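Local coordinates for 3-phosphoshikimate 1-carboxyvinyltransferase (Streptomyces sviceus, PDB 7M0O), which probably catalyses transfer of the enolpyruvyl group of phosphoenolpyruvate to the 5-hydroxyl of shikimate-3-phosphate, the sixth step of chorismate biosynthesis, at residues S33-G38 / A79-F84; V73-G78 / Y96-S101. All blocks are in the same frame, centred on the assembly; numbering follows the deposited sequence.

Contact 1. Residues S33-G38 / A79-F84; sequences SDDTEG and ATTARF
The flat carboxylate of Asp-35 presents its oxygen edge to the backbone of Thr-80 and Thr-81, each oxygen using the lone pair on the side of its partner. Thr-80 N donates to Asp-35 OD2 (3.1 Å), and Thr-81 N reaches Asp-35 OD1 at 3.3 Å with an angle of 159° at the hydrogen. OD1 takes a second donor, since Thr-81 OG1 meets Asp-35 OD1 nearly along the C-O direction at 2.7 Å. Three bonds thus hold both oxygens and fix the rotation of the group. A second flat group lies within 79-84: the guanidinium of Arg-83 has Ala-79 CB 4.1 Å above one face, displaced toward the rim. In Asp-35, CG stands anti to the backbone N (chi1 -169°), and the CB bond already points at helix 79-90; the side chains of Asp-35 and Thr-81 pass alongside with opposite headings. In effect, a carboxylate from helix 34-45 accepts from amides of the first turn of helix 79-90, whose amides and helix dipole would be expected to favour its negative charge. The segment axes approach to 8.4 Å and run 34° apart, roughly parallel, and the nearest CA atoms, those of Asp-35 and Thr-81 (6.6 Å), both belong to first turns. Helix 34-45 has its own cap: Ser-33 and Thr-36 form a capping box, Thr-36 N donating to Ser-33 OG and Ser-33 N to Thr-36 OG1 at 3.0 Å. Thr-80 OG1 is hydrogen-bonded to Lys-8 NZ, a lysine predicted to bind both substrates, and the Thr-80 side chain also touches Gln-155, another predicted substrate-binding residue.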
ATOM      1  N   SER A  33       6.349  -0.949 -11.447  1.00 13.57           N
ATOM      2  CA  SER A  33       6.419   0.508 -11.509  1.00 13.74           C
ATOM      3  C   SER A  33       7.865   0.918 -11.724  1.00 12.53           C
ATOM      4  O   SER A  33       8.764   0.078 -11.691  1.00 14.09           O
ATOM      5  CB  SER A  33       5.857   1.138 -10.225  1.00 17.04           C
ATOM      6  OG  SER A  33       6.698   0.860  -9.118  1.00 15.10           O
ATOM      7  N   ASP A  34       8.101   2.228 -11.898  1.00 18.02           N
ATOM      8  CA  ASP A  34       9.480   2.698 -12.002  1.00 12.67           C
ATOM      9  C   ASP A  34      10.258   2.401 -10.725  1.00 14.29           C
ATOM     10  O   ASP A  34      11.440   2.043 -10.789  1.00 17.09           O
ATOM     11  CB  ASP A  34       9.533   4.195 -12.331  1.00 12.58           C
ATOM     12  CG  ASP A  34       9.099   4.492 -13.759  1.00 23.89           C
ATOM     13  OD1 ASP A  34       9.188   3.583 -14.629  1.00 22.84           O
ATOM     14  OD2 ASP A  34       8.662   5.640 -14.017  1.00 29.02           O
ATOM     15  N   ASP A  35       9.602   2.506  -9.552  1.00 13.85           N
ATOM     16  CA  ASP A  35      10.288   2.215  -8.295  1.00 17.20           C
ATOM     17  C   ASP A  35      10.672   0.739  -8.211  1.00 13.72           C
ATOM     18  O   ASP A  35      11.824   0.411  -7.925  1.00 17.02           O
ATOM     19  CB  ASP A  35       9.416   2.623  -7.098  1.00 18.93           C
ATOM     20  CG  ASP A  35      10.172   2.597  -5.752  1.00 21.73           C
ATOM     21  OD1 ASP A  35      11.368   2.224  -5.696  1.00 22.15           O
ATOM     22  OD2 ASP A  35       9.565   2.977  -4.727  1.00 26.49           O
ATOM     23  N   THR A  36       9.732  -0.177  -8.484  1.00 16.12           N
ATOM     24  CA  THR A  36      10.097  -1.591  -8.380  1.00 12.74           C
ATOM     25  C   THR A  36      11.063  -2.012  -9.480  1.00 13.25           C
ATOM     26  O   THR A  36      11.887  -2.913  -9.269  1.00 14.21           O
ATOM     27  CB  THR A  36       8.852  -2.477  -8.398  1.00 20.69           C
ATOM     28  OG1 THR A  36       8.288  -2.491  -9.716  1.00 15.01           O
ATOM     29  CG2 THR A  36       7.832  -1.965  -7.419  1.00 17.91           C
ATOM     30  N   GLU A  37      10.990  -1.378 -10.657  1.00 12.86           N
ATOM     31  CA  GLU A  37      11.977  -1.665 -11.694  1.00 15.68           C
ATOM     32  C   GLU A  37      13.376  -1.253 -11.246  1.00 13.72           C
ATOM     33  O   GLU A  37      14.341  -1.999 -11.439  1.00 14.24           O
ATOM     34  CB  GLU A  37      11.592  -0.966 -13.002  1.00 15.45           C
ATOM     35  CG  GLU A  37      12.499  -1.301 -14.189  1.00 20.22           C
ATOM     36  CD  GLU A  37      12.217  -2.681 -14.774  1.00 20.20           C
ATOM     37  OE1 GLU A  37      11.111  -3.221 -14.521  1.00 20.05           O
ATOM     38  OE2 GLU A  37      13.099  -3.216 -15.497  1.00 22.35           O
ATOM     39  N   GLY A  38      13.502  -0.069 -10.641  1.00 13.92           N
ATOM     40  CA  GLY A  38      14.793   0.356 -10.125  1.00 14.03           C
ATOM     41  C   GLY A  38      15.299  -0.524  -8.991  1.00 11.58           C
ATOM     42  O   GLY A  38      16.511  -0.757  -8.880  1.00 13.18           O
ATOM     43  N   ALA A  79      11.285   5.709  -3.720  1.00 21.22           N
ATOM     44  CA  ALA A  79      11.514   5.852  -2.287  1.00 25.54           C
ATOM     45  C   ALA A  79      11.848   4.513  -1.643  1.00 22.58           C
ATOM     46  O   ALA A  79      12.722   4.441  -0.767  1.00 22.81           O
ATOM     47  CB  ALA A  79      10.295   6.479  -1.615  1.00 29.00           C
ATOM     48  N   THR A  80      11.163   3.445  -2.058  1.00 23.70           N
ATOM     49  CA  THR A  80      11.447   2.124  -1.501  1.00 20.23           C
ATOM     50  C   THR A  80      12.878   1.699  -1.808  1.00 20.68           C
ATOM     51  O   THR A  80      13.601   1.210  -0.929  1.00 17.58           O
ATOM     52  CB  THR A  80      10.460   1.091  -2.059  1.00 19.80           C
ATOM     53  OG1 THR A  80       9.173   1.278  -1.464  1.00 24.85           O
ATOM     54  CG2 THR A  80      10.959  -0.313  -1.756  1.00 25.76           C
ATOM     55  N   THR A  81      13.289   1.839  -3.068  1.00 20.03           N
ATOM     56  CA  THR A  81      14.655   1.513  -3.461  1.00 15.17           C
ATOM     57  C   THR A  81      15.669   2.296  -2.628  1.00 16.71           C
ATOM     58  O   THR A  81      16.674   1.736  -2.168  1.00 14.15           O
ATOM     59  CB  THR A  81      14.851   1.806  -4.950  1.00 15.90           C
ATOM     60  OG1 THR A  81      13.806   1.165  -5.719  1.00 19.62           O
ATOM     61  CG2 THR A  81      16.208   1.328  -5.432  1.00 16.61           C
ATOM     62  N   ALA A  82      15.404   3.588  -2.408  1.00 12.58           N
ATOM     63  CA  ALA A  82      16.339   4.465  -1.711  1.00 14.00           C
ATOM     64  C   ALA A  82      16.489   4.133  -0.235  1.00 14.26           C
ATOM     65  O   ALA A  82      17.519   4.477   0.361  1.00 13.52           O
ATOM     66  CB  ALA A  82      15.902   5.925  -1.859  1.00 18.37           C
ATOM     67  N   ARG A  83      15.499   3.482   0.375  1.00 16.63           N
ATOM     68  CA  ARG A  83      15.597   3.102   1.780  1.00 14.28           C
ATOM     69  C   ARG A  83      15.908   1.627   1.981  1.00 14.55           C
ATOM     70  O   ARG A  83      16.732   1.288   2.838  1.00 14.23           O
ATOM     71  CB  ARG A  83      14.298   3.451   2.514  1.00 15.63           C
ATOM     72  CG  ARG A  83      14.004   4.934   2.492  1.00 19.67           C
ATOM     73  CD  ARG A  83      12.506   5.192   2.469  1.00 29.23           C
ATOM     74  NE  ARG A  83      12.208   6.621   2.509  1.00 30.42           N
ATOM     75  CZ  ARG A  83      10.980   7.127   2.492  1.00 37.23           C
ATOM     76  NH1 ARG A  83       9.925   6.324   2.425  1.00 35.99           N
ATOM     77  NH2 ARG A  83      10.809   8.439   2.541  1.00 34.35           N
ATOM     78  N   PHE A  84      15.303   0.737   1.190  1.00 15.20           N
ATOM     79  CA  PHE A  84      15.480  -0.697   1.414  1.00 14.46           C
ATOM     80  C   PHE A  84      16.818  -1.209   0.892  1.00 13.71           C
ATOM     81  O   PHE A  84      17.417  -2.095   1.507  1.00 12.43           O
ATOM     82  CB  PHE A  84      14.348  -1.488   0.757  1.00 15.11           C
ATOM     83  CG  PHE A  84      13.053  -1.454   1.511  1.00 17.29           C
ATOM     84  CD1 PHE A  84      12.901  -0.667   2.648  1.00 17.48           C
ATOM     85  CD2 PHE A  84      11.981  -2.227   1.087  1.00 14.77           C
ATOM     86  CE1 PHE A  84      11.703  -0.645   3.335  1.00 14.79           C
ATOM     87  CE2 PHE A  84      10.768  -2.209   1.769  1.00 13.55           C
ATOM     88  CZ  PHE A  84      10.630  -1.419   2.897  1.00 17.59           C
TER

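Contact 2. Residues V73-G78 / Y96-S101; sequences VYCRDG and YRFDAS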
ATOM      1  N   VAL A  73      25.332   2.151  -6.833  1.00 15.32           N
ATOM      2  CA  VAL A  73      23.925   1.795  -6.996  1.00 14.81           C
ATOM      3  C   VAL A  73      23.124   3.082  -7.153  1.00 18.38           C
ATOM      4  O   VAL A  73      23.161   3.955  -6.276  1.00 15.17           O
ATOM      5  CB  VAL A  73      23.404   0.974  -5.810  1.00 20.69           C
ATOM      6  CG1 VAL A  73      21.958   0.549  -6.036  1.00 21.09           C
ATOM      7  CG2 VAL A  73      24.309  -0.227  -5.566  1.00 22.45           C
ATOM      8  N   TYR A  74      22.405   3.194  -8.263  1.00 18.14           N
ATOM      9  CA  TYR A  74      21.545   4.337  -8.547  1.00 15.35           C
ATOM     10  C   TYR A  74      20.109   3.974  -8.183  1.00 16.05           C
ATOM     11  O   TYR A  74      19.564   2.985  -8.692  1.00 19.19           O
ATOM     12  CB  TYR A  74      21.657   4.729 -10.021  1.00 16.73           C
ATOM     13  CG  TYR A  74      20.788   5.889 -10.418  1.00 16.64           C
ATOM     14  CD1 TYR A  74      20.856   7.098  -9.729  1.00 17.49           C
ATOM     15  CD2 TYR A  74      19.891   5.776 -11.479  1.00 17.97           C
ATOM     16  CE1 TYR A  74      20.053   8.165 -10.088  1.00 19.80           C
ATOM     17  CE2 TYR A  74      19.083   6.839 -11.844  1.00 17.30           C
ATOM     18  CZ  TYR A  74      19.173   8.030 -11.146  1.00 15.44           C
ATOM     19  OH  TYR A  74      18.362   9.082 -11.511  1.00 16.65           O
ATOM     20  N   CYS A  75      19.497   4.768  -7.311  1.00 15.85           N
ATOM     21  CA  CYS A  75      18.174   4.470  -6.776  1.00 16.40           C
ATOM     22  C   CYS A  75      17.041   5.145  -7.553  1.00 17.66           C
ATOM     23  O   CYS A  75      15.866   4.926  -7.228  1.00 17.86           O
ATOM     24  CB  CYS A  75      18.121   4.873  -5.297  1.00 16.83           C
ATOM     25  SG  CYS A  75      19.255   3.889  -4.281  1.00 18.02           S
ATOM     26  N   ARG A  76      17.365   5.923  -8.585  1.00 18.88           N
ATOM     27  CA  ARG A  76      16.386   6.554  -9.489  1.00 23.67           C
ATOM     28  C   ARG A  76      15.450   7.431  -8.647  1.00 18.54           C
ATOM     29  O   ARG A  76      15.921   8.188  -7.788  1.00 17.48           O
ATOM     30  CB  ARG A  76      15.696   5.474 -10.337  1.00 19.90           C
ATOM     31  CG  ARG A  76      16.641   4.423 -10.932  1.00 26.27           C
ATOM     32  CD  ARG A  76      16.133   3.849 -12.259  1.00 30.90           C
ATOM     33  NE  ARG A  76      14.689   3.644 -12.265  1.00 38.97           N
ATOM     34  CZ  ARG A  76      14.057   2.795 -13.073  1.00 38.72           C
ATOM     35  NH1 ARG A  76      14.744   2.054 -13.941  1.00 38.95           N
ATOM     36  NH2 ARG A  76      12.739   2.680 -13.011  1.00 27.79           N
ATOM     37  N   ASP A  77      14.137   7.374  -8.869  1.00 18.50           N
ATOM     38  CA  ASP A  77      13.147   8.197  -8.187  1.00 23.51           C
ATOM     39  C   ASP A  77      12.380   7.422  -7.127  1.00 14.73           C
ATOM     40  O   ASP A  77      11.365   7.914  -6.624  1.00 19.30           O
ATOM     41  CB  ASP A  77      12.139   8.758  -9.204  1.00 19.36           C
ATOM     42  CG  ASP A  77      12.795   9.568 -10.317  1.00 26.91           C
ATOM     43  OD1 ASP A  77      13.474  10.566 -10.014  1.00 23.79           O
ATOM     44  OD2 ASP A  77      12.618   9.211 -11.498  1.00 39.54           O
ATOM     45  N   GLY A  78      12.817   6.209  -6.797  1.00 20.41           N
ATOM     46  CA  GLY A  78      11.983   5.323  -6.012  1.00 20.22           C
ATOM     47  C   GLY A  78      12.287   5.371  -4.530  1.00 15.52           C
ATOM     48  O   GLY A  78      13.420   5.114  -4.119  1.00 17.05           O
ATOM     49  N   TYR A  96      29.521   0.103  -0.695  1.00 13.64           N
ATOM     50  CA  TYR A  96      28.377   0.389  -1.566  1.00 14.03           C
ATOM     51  C   TYR A  96      28.065   1.879  -1.560  1.00 16.45           C
ATOM     52  O   TYR A  96      27.726   2.448  -0.516  1.00 15.65           O
ATOM     53  CB  TYR A  96      27.162  -0.437  -1.127  1.00 14.01           C
ATOM     54  CG  TYR A  96      27.520  -1.903  -1.008  1.00 12.57           C
ATOM     55  CD1 TYR A  96      27.804  -2.651  -2.142  1.00 14.65           C
ATOM     56  CD2 TYR A  96      27.639  -2.530   0.240  1.00 13.48           C
ATOM     57  CE1 TYR A  96      28.155  -3.986  -2.059  1.00 15.27           C
ATOM     58  CE2 TYR A  96      27.976  -3.864   0.327  1.00 15.29           C
ATOM     59  CZ  TYR A  96      28.245  -4.584  -0.826  1.00 14.38           C
ATOM     60  OH  TYR A  96      28.594  -5.915  -0.753  1.00 14.28           O
ATOM     61  N   ARG A  97      28.156   2.496  -2.739  1.00 13.33           N
ATOM     62  CA  ARG A  97      27.940   3.933  -2.910  1.00 12.53           C
ATOM     63  C   ARG A  97      26.565   4.148  -3.539  1.00 17.20           C
ATOM     64  O   ARG A  97      26.343   3.787  -4.700  1.00 18.02           O
ATOM     65  CB  ARG A  97      29.046   4.544  -3.768  1.00 15.69           C
ATOM     66  CG  ARG A  97      30.421   4.476  -3.126  1.00 16.83           C
ATOM     67  CD  ARG A  97      31.525   4.892  -4.089  1.00 21.68           C
ATOM     68  NE  ARG A  97      31.660   3.934  -5.180  1.00 28.41           N
ATOM     69  CZ  ARG A  97      32.408   2.837  -5.124  1.00 22.83           C
ATOM     70  NH1 ARG A  97      33.103   2.559  -4.024  1.00 25.74           N
ATOM     71  NH2 ARG A  97      32.460   2.018  -6.168  1.00 24.51           N
ATOM     72  N   PHE A  98      25.644   4.733  -2.773  1.00 14.43           N
ATOM     73  CA  PHE A  98      24.277   4.963  -3.225  1.00 16.38           C
ATOM     74  C   PHE A  98      24.080   6.408  -3.664  1.00 15.49           C
ATOM     75  O   PHE A  98      24.683   7.337  -3.117  1.00 13.58           O
ATOM     76  CB  PHE A  98      23.283   4.625  -2.107  1.00 10.80           C
ATOM     77  CG  PHE A  98      23.202   3.156  -1.795  1.00 14.56           C
ATOM     78  CD1 PHE A  98      23.993   2.587  -0.808  1.00 14.91           C
ATOM     79  CD2 PHE A  98      22.312   2.342  -2.483  1.00 15.50           C
ATOM     80  CE1 PHE A  98      23.915   1.224  -0.526  1.00 15.90           C
ATOM     81  CE2 PHE A  98      22.229   0.979  -2.196  1.00 16.31           C
ATOM     82  CZ  PHE A  98      23.039   0.425  -1.215  1.00 17.14           C
ATOM     83  N   ASP A  99      23.233   6.588  -4.671  1.00 15.02           N
ATOM     84  CA  ASP A  99      22.813   7.914  -5.089  1.00 14.14           C
ATOM     85  C   ASP A  99      21.381   7.809  -5.600  1.00 17.24           C
ATOM     86  O   ASP A  99      20.859   6.716  -5.829  1.00 15.11           O
ATOM     87  CB  ASP A  99      23.758   8.505  -6.156  1.00 13.48           C
ATOM     88  CG  ASP A  99      23.686  10.009  -6.217  1.00 19.95           C
ATOM     89  OD1 ASP A  99      22.975  10.602  -5.371  1.00 15.16           O
ATOM     90  OD2 ASP A  99      24.328  10.595  -7.122  1.00 16.37           O
ATOM     91  N   ALA A 100      20.736   8.954  -5.769  1.00 16.63           N
ATOM     92  CA  ALA A 100      19.375   8.972  -6.287  1.00 14.91           C
ATOM     93  C   ALA A 100      19.262  10.096  -7.310  1.00 15.02           C
ATOM     94  O   ALA A 100      20.213  10.827  -7.560  1.00 14.12           O
ATOM     95  CB  ALA A 100      18.370   9.116  -5.139  1.00 16.52           C
ATOM     96  N   SER A 101      18.094  10.212  -7.921  1.00 14.99           N
ATOM     97  CA  SER A 101      17.866  11.296  -8.855  1.00 13.46           C
ATOM     98  C   SER A 101      17.938  12.633  -8.114  1.00 15.11           C
ATOM     99  O   SER A 101      17.764  12.688  -6.891  1.00 16.24           O
ATOM    100  CB  SER A 101      16.501  11.120  -9.515  1.00 18.04           C
ATOM    101  OG  SER A 101      15.473  11.399  -8.590  1.00 17.34           O
TER
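Ser-101 OG has two partners: it donates to Asp-77 OD1 at 2.6 Å and accepts a bond from Met-104 N, capping helix 102-105. Asp-77 OD1 is met on its anti side, with the hydroxyl 28° out of the carboxylate plane. Chi1 of Ser-101 (72°) puts OG between the backbone N and the carbonyl carbon. The backbone of the same serine is held too, Ser-101 N donating to Arg-76 O at 3.0 Å from well above the carbonyl plane (35°). Arg-76 O belongs to a type II' turn, Cys-75 to Gly-78, that follows strand 70-74. Before it the two chain segments pair as parallel strands: Val-73 N reaches Arg-97 O at 2.9 Å, Asp-99 N reaches Val-73 O at 3.1 Å, and Cys-75 N reaches Asp-99 O at 2.8 Å. These are the neighbouring strands of a beta-alpha-beta unit, with helix 79-90 as the connection. On the sheet face that helix covers, Val-73 and Phe-98 lie side by side, Val-73 CB 3.8 Å from Phe-98 CD2, and Cys-75 SG comes up at the edge of the Phe-98 ring in a sulfur-aromatic contact. Tyr-74 is on the other face; its ring has Arg-76 N 3.6 Å above the centre of one face and Ala-100 O in plane at the edge, while its hydroxyl lies beside Ser-101 CB. Because Ser-101 OG donates its hydrogen bond to the Asp-77 carboxylate, it may be a somewhat better acceptor for the Met-104 amide.

Overall arrangement
The centres of contacts 1 and 2 lie about 9 Å apart, on the same side of the chain's centre, and their segments alternate along the chain: 33-38, 73-78, 79-84, 96-101. Contact 2 joins the two parallel strands of the unit 70-74, 79-90, 95-99, and contact 1 fastens the start of its connecting helix to helix 34-45. Gly-78 ends the first segment of contact 2 and directly precedes 79-84; its CA packs 3.2 Å from Asp-35 OD1. Arg-76 NH2 packs 2.7 Å from Asp-34 O, and its guanidinium also makes a salt bridge with Glu-41. Contact 1 lies beside Lys-8 and Gln-155 of the predicted substrate site, which contact 2 may influence only indirectly.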